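Long-range contact in E3 ubiquitin-protein ligase TRIM65 (Homo sapiens, PDB 7JL4), which acts as an E3 ubiquitin ligase in innate immunity, autophagy and inflammation and controls microRNA activity by ubiquitinating TNRC6A: residues L15-A29 against V62-E76. Numbering follows the deposited sequence.
Sequences LWQNYRNLTFDPVSA and VQCAQSFQAGHHYWE
With CG opposite its own backbone N (chi1 175°), Y74 turns one face of its ring to L15, whose CB sits 3.7 Å from the Y74 ring centroid, on the ring normal. The rim of the same ring meets CD1 of W16 at CE2, and the Y19 ring stands obliquely beside it. The Y74 hydroxyl and W16 NE1 both donate to OE2 of E76, the hydroxyl on the anti lone pair at 2.6 Å from OH to OE2, NE1 from above the carboxylate plane. OE1 of E76 forms a salt bridge with R12. A phenylalanine in place of Y74 would probably cost E76 OE2 its hydroxyl donor, with W16 NE1 left to bind it across the contact. R20, bent at chi2 (-70°), brings NE to ND1 of H73 at 2.9 Å, nearly straight and close to both planes; NE2 of H73 donates to A70 O. Within the PRY-SPRY beta-sandwich, segment 15-29 runs from strand 72-79 of one sheet to edge strand 61-63 of the other. Between them, L22 sets CD1 over the W75 face, 3.4 Å from the five-membered ring centroid, and CD2 at the edge of F68. Beyond it, the Q66 amide binds T23 twice, OE1 accepting from the backbone N and NE2 donating to OG1 at 3.0 Å, a pair that holds the amide from turning over. At the far end, S28 OG accepts from Q63 N and donates to D25 O.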
loop_
_atom_site.group_PDB
_atom_site.type_symbol
_atom_site.label_atom_id
_atom_site.label_comp_id
_atom_site.label_asym_id
_atom_site.label_seq_id
_atom_site.Cartn_x
_atom_site.Cartn_y
_atom_site.Cartn_z
ATOM N N LEU A 15 10.773 -14.229 3.245
ATOM C CA LEU A 15 10.144 -12.934 3.505
ATOM C C LEU A 15 9.126 -13.031 4.635
ATOM O O LEU A 15 9.012 -12.113 5.469
ATOM C CB LEU A 15 9.464 -12.417 2.233
ATOM C CG LEU A 15 10.376 -11.983 1.117
ATOM C CD1 LEU A 15 9.584 -11.763 -0.190
ATOM C CD2 LEU A 15 11.056 -10.717 1.574
ATOM N N TRP A 16 8.374 -14.140 4.673
ATOM C CA TRP A 16 7.338 -14.336 5.674
ATOM C C TRP A 16 7.896 -14.449 7.081
ATOM O O TRP A 16 7.114 -14.433 8.030
ATOM C CB TRP A 16 6.527 -15.611 5.404
ATOM C CG TRP A 16 5.559 -15.555 4.257
ATOM C CD1 TRP A 16 5.361 -14.522 3.356
ATOM C CD2 TRP A 16 4.656 -16.595 3.884
ATOM N NE1 TRP A 16 4.372 -14.875 2.459
ATOM C CE2 TRP A 16 3.925 -16.141 2.768
ATOM C CE3 TRP A 16 4.385 -17.876 4.401
ATOM C CZ2 TRP A 16 2.938 -16.927 2.151
ATOM C CZ3 TRP A 16 3.402 -18.652 3.792
ATOM C CH2 TRP A 16 2.697 -18.174 2.673
ATOM N N GLN A 17 9.208 -14.610 7.247
ATOM C CA GLN A 17 9.727 -14.688 8.605
ATOM C C GLN A 17 9.462 -13.400 9.379
ATOM O O GLN A 17 9.426 -13.427 10.616
ATOM C CB GLN A 17 11.215 -15.033 8.580
ATOM C CG GLN A 17 11.459 -16.432 7.949
ATOM C CD GLN A 17 10.493 -17.542 8.452
ATOM O OE1 GLN A 17 10.511 -17.942 9.633
ATOM N NE2 GLN A 17 9.624 -18.023 7.541
ATOM N N ASN A 18 9.200 -12.294 8.682
ATOM C CA ASN A 18 8.846 -11.025 9.307
ATOM C C ASN A 18 7.398 -10.615 9.025
ATOM O O ASN A 18 7.072 -9.422 9.045
ATOM C CB ASN A 18 9.801 -9.933 8.832
ATOM C CG ASN A 18 11.246 -10.263 9.116
ATOM O OD1 ASN A 18 11.643 -10.489 10.260
ATOM N ND2 ASN A 18 12.042 -10.329 8.062
ATOM N N TYR A 19 6.506 -11.584 8.799
ATOM C CA TYR A 19 5.148 -11.260 8.366
ATOM C C TYR A 19 4.385 -10.478 9.434
ATOM O O TYR A 19 4.414 -10.826 10.614
ATOM C CB TYR A 19 4.386 -12.548 8.003
ATOM C CG TYR A 19 3.255 -12.258 7.039
ATOM C CD1 TYR A 19 2.084 -11.627 7.460
ATOM C CD2 TYR A 19 3.442 -12.459 5.670
ATOM C CE1 TYR A 19 1.084 -11.318 6.560
ATOM C CE2 TYR A 19 2.461 -12.124 4.752
ATOM C CZ TYR A 19 1.301 -11.535 5.204
ATOM O OH TYR A 19 0.310 -11.205 4.319
ATOM N N ARG A 20 3.677 -9.427 9.009
ATOM C CA ARG A 20 2.824 -8.623 9.891
ATOM C C ARG A 20 1.388 -8.593 9.378
ATOM O O ARG A 20 1.162 -8.305 8.200
ATOM C CB ARG A 20 3.339 -7.175 10.014
ATOM C CG ARG A 20 4.817 -7.018 10.367
ATOM C CD ARG A 20 5.169 -7.437 11.834
ATOM N NE ARG A 20 6.626 -7.466 11.982
ATOM C CZ ARG A 20 7.356 -8.502 12.386
ATOM N NH1 ARG A 20 6.782 -9.628 12.799
ATOM N NH2 ARG A 20 8.674 -8.386 12.427
ATOM N N ASN A 21 0.410 -8.842 10.268
ATOM C CA ASN A 21 -1.010 -8.806 9.889
ATOM C C ASN A 21 -1.559 -7.381 10.079
ATOM O O ASN A 21 -1.709 -6.904 11.205
ATOM C CB ASN A 21 -1.819 -9.837 10.690
ATOM C CG ASN A 21 -1.454 -11.295 10.342
ATOM O OD1 ASN A 21 -0.946 -11.581 9.256
ATOM N ND2 ASN A 21 -1.699 -12.220 11.282
ATOM N N LEU A 22 -1.874 -6.703 8.978
ATOM C CA LEU A 22 -2.289 -5.305 8.991
ATOM C C LEU A 22 -3.809 -5.174 8.986
ATOM O O LEU A 22 -4.531 -6.067 8.522
ATOM C CB LEU A 22 -1.727 -4.560 7.769
ATOM C CG LEU A 22 -0.214 -4.569 7.544
ATOM C CD1 LEU A 22 0.086 -3.740 6.294
ATOM C CD2 LEU A 22 0.563 -4.101 8.772
ATOM N N THR A 23 -4.293 -4.036 9.501
ATOM C CA THR A 23 -5.710 -3.672 9.414
ATOM C C THR A 23 -5.830 -2.205 9.021
ATOM O O THR A 23 -4.963 -1.393 9.352
ATOM C CB THR A 23 -6.465 -3.912 10.730
ATOM O OG1 THR A 23 -5.809 -3.219 11.795
ATOM C CG2 THR A 23 -6.526 -5.392 11.072
ATOM N N PHE A 24 -6.906 -1.865 8.312
ATOM C CA PHE A 24 -7.131 -0.470 7.941
ATOM C C PHE A 24 -7.591 0.351 9.146
ATOM O O PHE A 24 -8.150 -0.173 10.114
ATOM C CB PHE A 24 -8.156 -0.379 6.803
ATOM C CG PHE A 24 -7.664 -0.968 5.515
ATOM C CD1 PHE A 24 -6.614 -0.372 4.823
ATOM C CD2 PHE A 24 -8.236 -2.122 4.998
ATOM C CE1 PHE A 24 -6.153 -0.920 3.608
ATOM C CE2 PHE A 24 -7.801 -2.664 3.785
ATOM C CZ PHE A 24 -6.744 -2.070 3.095
ATOM N N ASP A 25 -7.293 1.653 9.100
ATOM C CA ASP A 25 -7.726 2.604 10.111
ATOM C C ASP A 25 -8.993 3.270 9.607
ATOM O O ASP A 25 -8.919 4.080 8.670
ATOM C CB ASP A 25 -6.624 3.643 10.359
ATOM C CG ASP A 25 -7.067 4.810 11.227
ATOM O OD1 ASP A 25 -8.209 4.818 11.742
ATOM O OD2 ASP A 25 -6.255 5.761 11.370
ATOM N N PRO A 26 -10.167 2.953 10.166
ATOM C CA PRO A 26 -11.426 3.540 9.650
ATOM C C PRO A 26 -11.540 5.043 9.829
ATOM O O PRO A 26 -12.288 5.676 9.073
ATOM C CB PRO A 26 -12.520 2.808 10.452
ATOM C CG PRO A 26 -11.809 2.164 11.634
ATOM C CD PRO A 26 -10.386 1.949 11.230
ATOM N N VAL A 27 -10.852 5.638 10.808
ATOM C CA VAL A 27 -10.937 7.084 10.982
ATOM C C VAL A 27 -10.290 7.800 9.796
ATOM O O VAL A 27 -10.738 8.878 9.382
ATOM C CB VAL A 27 -10.302 7.500 12.324
ATOM C CG1 VAL A 27 -10.480 9.006 12.565
ATOM C CG2 VAL A 27 -10.914 6.693 13.476
ATOM N N SER A 28 -9.242 7.211 9.228
ATOM C CA SER A 28 -8.516 7.792 8.100
ATOM C C SER A 28 -9.234 7.627 6.762
ATOM O O SER A 28 -8.945 8.375 5.814
ATOM C CB SER A 28 -7.140 7.134 8.022
ATOM O OG SER A 28 -7.261 5.876 7.365
ATOM N N ALA A 29 -10.157 6.678 6.666
ATOM C CA ALA A 29 -10.616 6.211 5.371
ATOM C C ALA A 29 -11.431 7.284 4.655
ATOM O O ALA A 29 -12.254 7.980 5.266
ATOM C CB ALA A 29 -11.451 4.946 5.537
ATOM N N VAL A 62 -6.520 5.572 2.278
ATOM C CA VAL A 62 -6.777 5.043 3.612
ATOM C C VAL A 62 -5.445 4.509 4.111
ATOM O O VAL A 62 -4.640 4.011 3.321
ATOM C CB VAL A 62 -7.857 3.937 3.577
ATOM C CG1 VAL A 62 -7.430 2.836 2.614
ATOM C CG2 VAL A 62 -8.111 3.368 5.004
ATOM N N GLN A 63 -5.202 4.622 5.423
ATOM C CA GLN A 63 -3.971 4.109 6.016
ATOM C C GLN A 63 -4.289 2.959 6.974
ATOM O O GLN A 63 -5.453 2.661 7.266
ATOM C CB GLN A 63 -3.201 5.211 6.757
ATOM C CG GLN A 63 -3.904 5.689 8.031
ATOM C CD GLN A 63 -3.180 6.831 8.745
ATOM O OE1 GLN A 63 -2.201 7.378 8.241
ATOM N NE2 GLN A 63 -3.655 7.175 9.943
ATOM N N CYS A 64 -3.242 2.288 7.442
ATOM C CA CYS A 64 -3.427 1.162 8.349
ATOM C C CYS A 64 -3.282 1.622 9.788
ATOM O O CYS A 64 -2.782 2.710 10.083
ATOM C CB CYS A 64 -2.423 0.048 8.051
ATOM S SG CYS A 64 -2.767 -0.855 6.526
ATOM N N ALA A 65 -3.708 0.758 10.699
ATOM C CA ALA A 65 -3.605 1.032 12.119
ATOM C C ALA A 65 -2.249 0.670 12.693
ATOM O O ALA A 65 -2.062 0.801 13.908
ATOM C CB ALA A 65 -4.689 0.262 12.879
ATOM N N GLN A 66 -1.316 0.195 11.882
ATOM C CA GLN A 66 0.006 -0.202 12.361
ATOM C C GLN A 66 1.063 0.762 11.834
ATOM O O GLN A 66 0.940 1.270 10.716
ATOM C CB GLN A 66 0.356 -1.625 11.898
ATOM C CG GLN A 66 -0.551 -2.701 12.524
ATOM C CD GLN A 66 -1.925 -2.789 11.861
ATOM O OE1 GLN A 66 -2.087 -2.496 10.661
ATOM N NE2 GLN A 66 -2.913 -3.182 12.629
ATOM N N SER A 67 2.118 0.985 12.628
ATOM C CA SER A 67 3.279 1.776 12.204
ATOM C C SER A 67 4.568 1.025 12.534
ATOM O O SER A 67 4.599 0.186 13.451
ATOM C CB SER A 67 3.298 3.129 12.915
ATOM O OG SER A 67 2.171 3.890 12.530
ATOM N N PHE A 68 5.672 1.374 11.847
ATOM C CA PHE A 68 6.921 0.609 12.000
ATOM C C PHE A 68 8.127 1.520 12.194
ATOM O O PHE A 68 8.244 2.540 11.514
ATOM C CB PHE A 68 7.094 -0.316 10.769
ATOM C CG PHE A 68 5.908 -1.231 10.560
ATOM C CD1 PHE A 68 5.787 -2.410 11.293
ATOM C CD2 PHE A 68 4.868 -0.871 9.696
ATOM C CE1 PHE A 68 4.678 -3.245 11.156
ATOM C CE2 PHE A 68 3.752 -1.701 9.546
ATOM C CZ PHE A 68 3.652 -2.891 10.288
ATOM N N GLN A 69 9.043 1.184 13.125
ATOM C CA GLN A 69 10.133 2.152 13.314
ATOM C C GLN A 69 11.555 1.590 13.354
ATOM O O GLN A 69 12.523 2.280 13.026
ATOM C CB GLN A 69 9.892 2.971 14.571
ATOM C CG GLN A 69 10.950 4.046 14.854
ATOM C CD GLN A 69 10.835 4.585 16.265
ATOM O OE1 GLN A 69 11.768 4.497 17.075
ATOM N NE2 GLN A 69 9.677 5.088 16.587
ATOM N N ALA A 70 11.723 0.364 13.771
ATOM C CA ALA A 70 12.998 -0.295 13.588
ATOM C C ALA A 70 12.636 -1.689 13.136
ATOM O O ALA A 70 11.461 -1.960 12.872
ATOM C CB ALA A 70 13.813 -0.253 14.893
ATOM N N GLY A 71 13.619 -2.583 13.086
ATOM C CA GLY A 71 13.320 -3.970 12.804
ATOM C C GLY A 71 13.115 -4.235 11.321
ATOM O O GLY A 71 13.650 -3.541 10.459
ATOM N N HIS A 72 12.331 -5.268 11.036
ATOM C CA HIS A 72 12.163 -5.777 9.678
ATOM C C HIS A 72 10.750 -6.332 9.600
ATOM O O HIS A 72 10.358 -7.096 10.483
ATOM C CB HIS A 72 13.226 -6.848 9.400
ATOM C CG HIS A 72 13.404 -7.188 7.954
ATOM N ND1 HIS A 72 14.502 -7.879 7.489
ATOM C CD2 HIS A 72 12.609 -6.977 6.877
ATOM C CE1 HIS A 72 14.397 -8.044 6.181
ATOM N NE2 HIS A 72 13.248 -7.520 5.787
ATOM N N HIS A 73 9.987 -5.936 8.566
ATOM C CA HIS A 73 8.546 -6.158 8.505
ATOM C C HIS A 73 8.145 -6.467 7.066
ATOM O O HIS A 73 8.694 -5.874 6.133
ATOM C CB HIS A 73 7.787 -4.910 9.019
ATOM C CG HIS A 73 8.341 -4.388 10.315
ATOM N ND1 HIS A 73 8.061 -4.997 11.520
ATOM C CD2 HIS A 73 9.222 -3.398 10.589
ATOM C CE1 HIS A 73 8.707 -4.371 12.490
ATOM N NE2 HIS A 73 9.427 -3.400 11.953
ATOM N N TYR A 74 7.188 -7.383 6.888
ATOM C CA TYR A 74 6.764 -7.796 5.551
ATOM C C TYR A 74 5.270 -8.076 5.579
ATOM O O TYR A 74 4.762 -8.652 6.545
ATOM C CB TYR A 74 7.522 -9.056 5.069
ATOM C CG TYR A 74 7.030 -9.600 3.736
ATOM C CD1 TYR A 74 7.433 -9.014 2.538
ATOM C CD2 TYR A 74 6.138 -10.680 3.682
ATOM C CE1 TYR A 74 6.984 -9.519 1.302
ATOM C CE2 TYR A 74 5.657 -11.172 2.453
ATOM C CZ TYR A 74 6.094 -10.569 1.265
ATOM O OH TYR A 74 5.673 -11.026 0.023
ATOM N N TRP A 75 4.571 -7.697 4.511
ATOM C CA TRP A 75 3.160 -8.040 4.392
ATOM C C TRP A 75 2.789 -8.120 2.922
ATOM O O TRP A 75 3.518 -7.639 2.042
ATOM C CB TRP A 75 2.244 -7.031 5.103
ATOM C CG TRP A 75 2.465 -5.617 4.657
ATOM C CD1 TRP A 75 1.884 -4.985 3.572
ATOM C CD2 TRP A 75 3.364 -4.654 5.245
ATOM N NE1 TRP A 75 2.356 -3.689 3.472
ATOM C CE2 TRP A 75 3.261 -3.461 4.481
ATOM C CE3 TRP A 75 4.226 -4.675 6.352
ATOM C CZ2 TRP A 75 3.995 -2.305 4.784
ATOM C CZ3 TRP A 75 4.973 -3.514 6.657
ATOM C CH2 TRP A 75 4.841 -2.346 5.872
ATOM N N GLU A 76 1.639 -8.750 2.675
ATOM C CA GLU A 76 1.117 -8.944 1.332
ATOM C C GLU A 76 -0.297 -8.389 1.232
ATOM O O GLU A 76 -1.068 -8.415 2.193
ATOM C CB GLU A 76 1.149 -10.429 0.936
ATOM C CG GLU A 76 2.582 -10.922 0.720
ATOM C CD GLU A 76 2.698 -12.424 0.554
ATOM O OE1 GLU A 76 1.663 -13.120 0.612
ATOM O OE2 GLU A 76 3.829 -12.908 0.300
HETATM O O HOH W 1 0.074 -13.825 2.624
#